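PDB 5UYT: Ice-binding protein from Flavobacteriaceae bacterium, which probably binds ice crystals through right-handed beta-helical domains and so acts as an antifreeze protein. Local coordinates for residues N116-F121 with A143-W148; L296-F301 with Y312-A317. All blocks are in the same frame, centred on the assembly; numbering follows the deposited sequence.

Contact 1. Residues N116-F121 with A143-W148; sequences NSVFIF and ACNVFW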
loop_
_atom_site.group_PDB
_atom_site.type_symbol
_atom_site.label_atom_id
_atom_site.label_comp_id
_atom_site.label_asym_id
_atom_site.label_seq_id
_atom_site.Cartn_x
_atom_site.Cartn_y
_atom_site.Cartn_z
ATOM N N ASN A 116 23.088 -11.896 -1.330
ATOM C CA ASN A 116 23.870 -11.006 -0.457
ATOM C C ASN A 116 24.829 -10.043 -1.177
ATOM O O ASN A 116 25.511 -9.260 -0.507
ATOM C CB ASN A 116 24.624 -11.813 0.618
ATOM C CG ASN A 116 23.677 -12.553 1.549
ATOM O OD1 ASN A 116 22.669 -11.992 2.001
ATOM N ND2 ASN A 116 23.959 -13.817 1.797
ATOM N N SER A 117 24.863 -10.085 -2.519
ATOM C CA SER A 117 25.712 -9.185 -3.314
ATOM C C SER A 117 25.351 -7.739 -3.052
ATOM O O SER A 117 24.191 -7.365 -3.130
ATOM C CB SER A 117 25.548 -9.432 -4.816
ATOM O OG SER A 117 26.056 -10.681 -5.188
ATOM N N VAL A 118 26.370 -6.944 -2.743
ATOM C CA VAL A 118 26.213 -5.528 -2.436
ATOM C C VAL A 118 26.846 -4.689 -3.566
ATOM O O VAL A 118 27.969 -4.960 -4.012
ATOM C CB VAL A 118 26.939 -5.207 -1.105
ATOM C CG1 VAL A 118 26.942 -3.718 -0.831
ATOM C CG2 VAL A 118 26.290 -5.960 0.054
ATOM N N PHE A 119 26.126 -3.657 -3.999
ATOM C CA PHE A 119 26.569 -2.767 -5.072
ATOM C C PHE A 119 26.610 -1.356 -4.485
ATOM O O PHE A 119 25.577 -0.823 -4.124
ATOM C CB PHE A 119 25.560 -2.828 -6.236
ATOM C CG PHE A 119 25.349 -4.217 -6.794
ATOM C CD1 PHE A 119 25.993 -4.616 -7.966
ATOM C CD2 PHE A 119 24.480 -5.120 -6.161
ATOM C CE1 PHE A 119 25.797 -5.896 -8.485
ATOM C CE2 PHE A 119 24.282 -6.406 -6.681
ATOM C CZ PHE A 119 24.941 -6.788 -7.848
ATOM N N ILE A 120 27.795 -0.778 -4.324
ATOM C CA ILE A 120 27.922 0.590 -3.800
ATOM C C ILE A 120 28.595 1.461 -4.875
ATOM O O ILE A 120 29.646 1.095 -5.423
ATOM C CB ILE A 120 28.748 0.642 -2.470
ATOM C CG1 ILE A 120 28.007 -0.064 -1.324
ATOM C CG2 ILE A 120 29.117 2.084 -2.095
ATOM C CD1 ILE A 120 28.891 -0.398 -0.125
ATOM N N PHE A 121 27.965 2.588 -5.191
ATOM C CA PHE A 121 28.504 3.522 -6.165
ATOM C C PHE A 121 28.909 4.799 -5.454
ATOM O O PHE A 121 28.086 5.450 -4.803
ATOM C CB PHE A 121 27.478 3.795 -7.256
ATOM C CG PHE A 121 27.139 2.574 -8.048
ATOM C CD1 PHE A 121 27.904 2.231 -9.153
ATOM C CD2 PHE A 121 26.065 1.755 -7.686
ATOM C CE1 PHE A 121 27.601 1.094 -9.898
ATOM C CE2 PHE A 121 25.755 0.615 -8.421
ATOM C CZ PHE A 121 26.541 0.282 -9.529
ATOM N N ALA A 143 17.361 -4.810 -4.578
ATOM C CA ALA A 143 17.427 -3.337 -4.499
ATOM C C ALA A 143 17.929 -2.841 -3.135
ATOM O O ALA A 143 18.661 -1.841 -3.063
ATOM C CB ALA A 143 16.063 -2.719 -4.817
ATOM N N CYS A 144 17.558 -3.546 -2.056
ATOM C CA CYS A 144 17.950 -3.120 -0.717
ATOM C C CYS A 144 19.478 -3.145 -0.484
ATOM O O CYS A 144 19.959 -2.511 0.435
ATOM C CB CYS A 144 17.224 -3.937 0.356
ATOM S SG CYS A 144 17.613 -5.696 0.321
ATOM N N ASN A 145 20.197 -3.882 -1.332
ATOM C CA ASN A 145 21.671 -3.980 -1.321
ATOM C C ASN A 145 22.385 -3.075 -2.344
ATOM O O ASN A 145 23.608 -3.180 -2.547
ATOM C CB ASN A 145 22.077 -5.439 -1.546
ATOM C CG ASN A 145 21.955 -6.291 -0.287
ATOM O OD1 ASN A 145 22.332 -5.862 0.800
ATOM N ND2 ASN A 145 21.487 -7.521 -0.443
ATOM N N VAL A 146 21.635 -2.178 -2.972
ATOM C CA VAL A 146 22.220 -1.164 -3.878
ATOM C C VAL A 146 22.240 0.222 -3.222
ATOM O O VAL A 146 21.236 0.676 -2.656
ATOM C CB VAL A 146 21.463 -1.103 -5.227
ATOM C CG1 VAL A 146 22.057 -0.024 -6.117
ATOM C CG2 VAL A 146 21.474 -2.489 -5.893
ATOM N N PHE A 147 23.399 0.890 -3.288
ATOM C CA PHE A 147 23.574 2.206 -2.681
ATOM C C PHE A 147 24.276 3.132 -3.661
ATOM O O PHE A 147 25.223 2.715 -4.357
ATOM C CB PHE A 147 24.457 2.104 -1.423
ATOM C CG PHE A 147 23.874 1.236 -0.327
ATOM C CD1 PHE A 147 23.208 1.815 0.750
ATOM C CD2 PHE A 147 24.014 -0.150 -0.359
ATOM C CE1 PHE A 147 22.662 1.021 1.759
ATOM C CE2 PHE A 147 23.479 -0.949 0.645
ATOM C CZ PHE A 147 22.803 -0.364 1.714
ATOM N N TRP A 148 23.849 4.393 -3.670
ATOM C CA TRP A 148 24.523 5.448 -4.439
ATOM C C TRP A 148 24.901 6.561 -3.470
ATOM O O TRP A 148 24.017 7.202 -2.888
ATOM C CB TRP A 148 23.595 5.992 -5.553
ATOM C CG TRP A 148 23.000 4.921 -6.449
ATOM C CD1 TRP A 148 21.902 4.144 -6.177
ATOM C CD2 TRP A 148 23.415 4.572 -7.778
ATOM N NE1 TRP A 148 21.645 3.295 -7.233
ATOM C CE2 TRP A 148 22.546 3.544 -8.233
ATOM C CE3 TRP A 148 24.438 5.022 -8.630
ATOM C CZ2 TRP A 148 22.667 2.956 -9.507
ATOM C CZ3 TRP A 148 24.567 4.435 -9.895
ATOM C CH2 TRP A 148 23.689 3.402 -10.315
HETATM O O HOH W 1 21.085 -9.428 1.765
HETATM O O HOH W 2 21.722 -8.195 -3.629
#
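Phe121 and Trp148 stack at the tight end of this contact. Both side chains leave their strands in the same direction, with Trp148 CZ3 over one face of the Phe121 ring, offset toward the rim. The phenyl ring and the six-membered ring of the indole form an offset stack, with centroids 4.2 Å apart and planes at 14°. In both residues CG is anti to the carbonyl carbon and beside the backbone N (chi1 -63° and -52°). Phe121 CB also touches Trp148 CE3 at 3.6 Å. An alanine in place of Trp148 would probably open a gap beside the Phe121 ring and leave Lys163 O without the indole N-H that it accepts. Next along the same face, Phe119 CD2 meets Val146 CG2 at 4.0 Å. On the other face Ile120 CG1 rests near Phe147 CD2. Three backbone hydrogen bonds pair the parallel strands: Phe119 N to Asn145 O at 2.9 Å, Phe147 N to Phe119 O, and Phe121 N to Phe147 O. The opposite end is looser and wetter. Asn145 CB packs against Ser117 O at 3.3 Å, but its ND2 is hydrogen-bonded to the other segment through two waters. One links it to OD1 of the exposed Asn116. The second joins it to Ser117 O, with a long 3.3 Å bond at ND2. Cys144, next to Asn145, is tied to Cys205 by a disulfide. The two strands are successive rungs of the right-handed beta-helix, flanked by strands 93-97 and 165-168. Leu109 of strand 106-110 packs on Phe119, Phe121 and Val146, while Leu71 of helix 55-73 covers Ile120 and Phe147.

Contact 2. Residues L296-F301 with Y312-A317; sequences LYPAAF and YLLNAA
Pro298 fits its ring against the bend where strand 311-314 runs into residues 315-317. It has the largest buried area here, followed by Leu314 and Phe301. Leu314 CD2 lies 3.7 Å from Pro298 CA and 3.9 Å from Pro298 CB. On another side of the proline, CG meets Ala316 CB at 3.9 Å, and CB sits 3.4 Å from Ala317 O. No hydrogen bond crosses between the two segments, so apolar packing carries the contact. Both segments belong to the second ice-binding-like domain, a right-handed beta-helix. Here a loop with a short 3-10 turn at Pro298 and Ala299 packs on a corner between strands 311-314 and 318-320. Leu314 is shared between two partners. Its CD2 faces the proline and also touches Phe301 CD1, while CD1 stands over one face of the Phe301 ring. That CH-pi contact measures 4.1 Å from Leu314 CD1 to the ring centroid, 17° off the normal. The Phe301 and Leu314 side chains cross at about a right angle. Leu295 and Leu320 also pack on Phe301, while Ile338 and Ile340 of strand 336-340 touch Leu314.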
loop_
_atom_site.group_PDB
_atom_site.type_symbol
_atom_site.label_atom_id
_atom_site.label_comp_id
_atom_site.label_asym_id
_atom_site.label_seq_id
_atom_site.Cartn_x
_atom_site.Cartn_y
_atom_site.Cartn_z
ATOM N N LEU A 296 -4.484 10.362 4.020
ATOM C CA LEU A 296 -4.959 11.713 4.313
ATOM C C LEU A 296 -6.011 12.301 3.368
ATOM O O LEU A 296 -6.573 13.384 3.660
ATOM C CB LEU A 296 -3.752 12.642 4.420
ATOM C CG LEU A 296 -2.886 12.330 5.640
ATOM C CD1 LEU A 296 -1.585 13.114 5.536
ATOM C CD2 LEU A 296 -3.580 12.674 6.958
ATOM N N TYR A 297 -6.294 11.595 2.263
ATOM C CA TYR A 297 -7.193 12.126 1.211
ATOM C C TYR A 297 -8.255 11.117 0.807
ATOM O O TYR A 297 -8.146 10.505 -0.250
ATOM C CB TYR A 297 -6.390 12.686 -0.008
ATOM C CG TYR A 297 -5.331 13.635 0.474
ATOM C CD1 TYR A 297 -4.034 13.182 0.760
ATOM C CD2 TYR A 297 -5.641 14.962 0.747
ATOM C CE1 TYR A 297 -3.059 14.051 1.274
ATOM C CE2 TYR A 297 -4.683 15.826 1.262
ATOM C CZ TYR A 297 -3.404 15.356 1.535
ATOM O OH TYR A 297 -2.452 16.240 2.032
ATOM N N PRO A 298 -9.296 10.944 1.665
ATOM C CA PRO A 298 -10.261 9.880 1.397
ATOM C C PRO A 298 -11.075 10.109 0.140
ATOM O O PRO A 298 -11.510 9.144 -0.475
ATOM C CB PRO A 298 -11.132 9.875 2.670
ATOM C CG PRO A 298 -10.196 10.376 3.744
ATOM C CD PRO A 298 -9.456 11.500 3.030
ATOM N N ALA A 299 -11.255 11.377 -0.255
ATOM C CA ALA A 299 -11.983 11.660 -1.515
ATOM C C ALA A 299 -11.229 11.140 -2.737
ATOM O O ALA A 299 -11.838 10.949 -3.797
ATOM C CB ALA A 299 -12.239 13.156 -1.658
ATOM N N ALA A 300 -9.923 10.889 -2.581
ATOM C CA ALA A 300 -9.049 10.516 -3.704
ATOM C C ALA A 300 -8.576 9.042 -3.633
ATOM O O ALA A 300 -7.654 8.635 -4.340
ATOM C CB ALA A 300 -7.848 11.489 -3.735
ATOM N N PHE A 301 -9.219 8.244 -2.788
ATOM C CA PHE A 301 -8.846 6.826 -2.578
ATOM C C PHE A 301 -8.991 6.041 -3.894
ATOM O O PHE A 301 -9.873 6.318 -4.700
ATOM C CB PHE A 301 -9.775 6.257 -1.470
ATOM C CG PHE A 301 -9.445 4.870 -1.004
ATOM C CD1 PHE A 301 -8.243 4.583 -0.314
ATOM C CD2 PHE A 301 -10.377 3.842 -1.184
ATOM C CE1 PHE A 301 -7.998 3.262 0.140
ATOM C CE2 PHE A 301 -10.147 2.542 -0.718
ATOM C CZ PHE A 301 -8.950 2.250 -0.063
ATOM N N TYR A 312 -5.259 0.890 8.524
ATOM C CA TYR A 312 -5.293 2.234 7.915
ATOM C C TYR A 312 -6.491 2.987 8.428
ATOM O O TYR A 312 -7.520 2.373 8.741
ATOM C CB TYR A 312 -5.442 2.106 6.398
ATOM C CG TYR A 312 -4.198 1.553 5.761
ATOM C CD1 TYR A 312 -3.104 2.393 5.502
ATOM C CD2 TYR A 312 -4.078 0.184 5.463
ATOM C CE1 TYR A 312 -1.932 1.895 4.928
ATOM C CE2 TYR A 312 -2.908 -0.321 4.890
ATOM C CZ TYR A 312 -1.844 0.541 4.624
ATOM O OH TYR A 312 -0.654 0.088 4.072
ATOM N N LEU A 313 -6.375 4.311 8.471
ATOM C CA LEU A 313 -7.521 5.193 8.747
ATOM C C LEU A 313 -7.761 6.120 7.547
ATOM O O LEU A 313 -6.841 6.811 7.072
ATOM C CB LEU A 313 -7.274 6.062 9.999
ATOM C CG LEU A 313 -8.358 7.120 10.273
ATOM C CD1 LEU A 313 -9.725 6.519 10.611
ATOM C CD2 LEU A 313 -7.872 8.069 11.369
ATOM N N LEU A 314 -8.989 6.107 7.044
ATOM C CA LEU A 314 -9.459 7.162 6.151
ATOM C C LEU A 314 -10.447 7.984 6.989
ATOM O O LEU A 314 -11.542 7.498 7.279
ATOM C CB LEU A 314 -10.141 6.541 4.924
ATOM C CG LEU A 314 -9.158 5.855 3.956
ATOM C CD1 LEU A 314 -9.829 4.631 3.366
ATOM C CD2 LEU A 314 -8.757 6.809 2.832
ATOM N N ASN A 315 -10.067 9.211 7.372
ATOM C CA ASN A 315 -10.812 9.940 8.417
ATOM C C ASN A 315 -11.994 10.810 7.902
ATOM O O ASN A 315 -12.313 11.850 8.503
ATOM C CB ASN A 315 -9.866 10.767 9.302
ATOM C CG ASN A 315 -10.492 11.093 10.664
ATOM O OD1 ASN A 315 -11.259 10.286 11.213
ATOM N ND2 ASN A 315 -10.202 12.270 11.190
ATOM N N ALA A 316 -12.631 10.369 6.809
ATOM C CA ALA A 316 -13.750 11.096 6.174
ATOM C C ALA A 316 -14.478 10.141 5.269
ATOM O O ALA A 316 -14.002 9.027 5.033
ATOM C CB ALA A 316 -13.223 12.286 5.333
ATOM N N ALA A 317 -15.623 10.576 4.741
ATOM C CA ALA A 317 -16.291 9.824 3.673
ATOM C C ALA A 317 -15.260 9.491 2.596
ATOM O O ALA A 317 -14.433 10.359 2.222
ATOM C CB ALA A 317 -17.407 10.666 3.074
#

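Contact 1 and contact 2 belong to different ice-binding-like domains of one chain. They follow each other in sequence: 116-121 with 143-148 closes before 296-301 with 312-317 begins. Their centres are about 36 Å apart, and their nearest atoms about 19 Å, so they do not touch. They lie on opposite sides of the centre of the chain. Contact 1 joins neighbouring strands through backbone hydrogen bonds and side-chain packing on both faces, whereas contact 2 sets a loop against a strand end by apolar packing, with no hydrogen bond between the two segments. Tyr312, in contact 2, makes a hydrogen bond to Asp47 of the first domain, and Tyr297 N makes one to Asn45. The second contact thus lies near the junction of the domains. Neither contact includes a bound ligand.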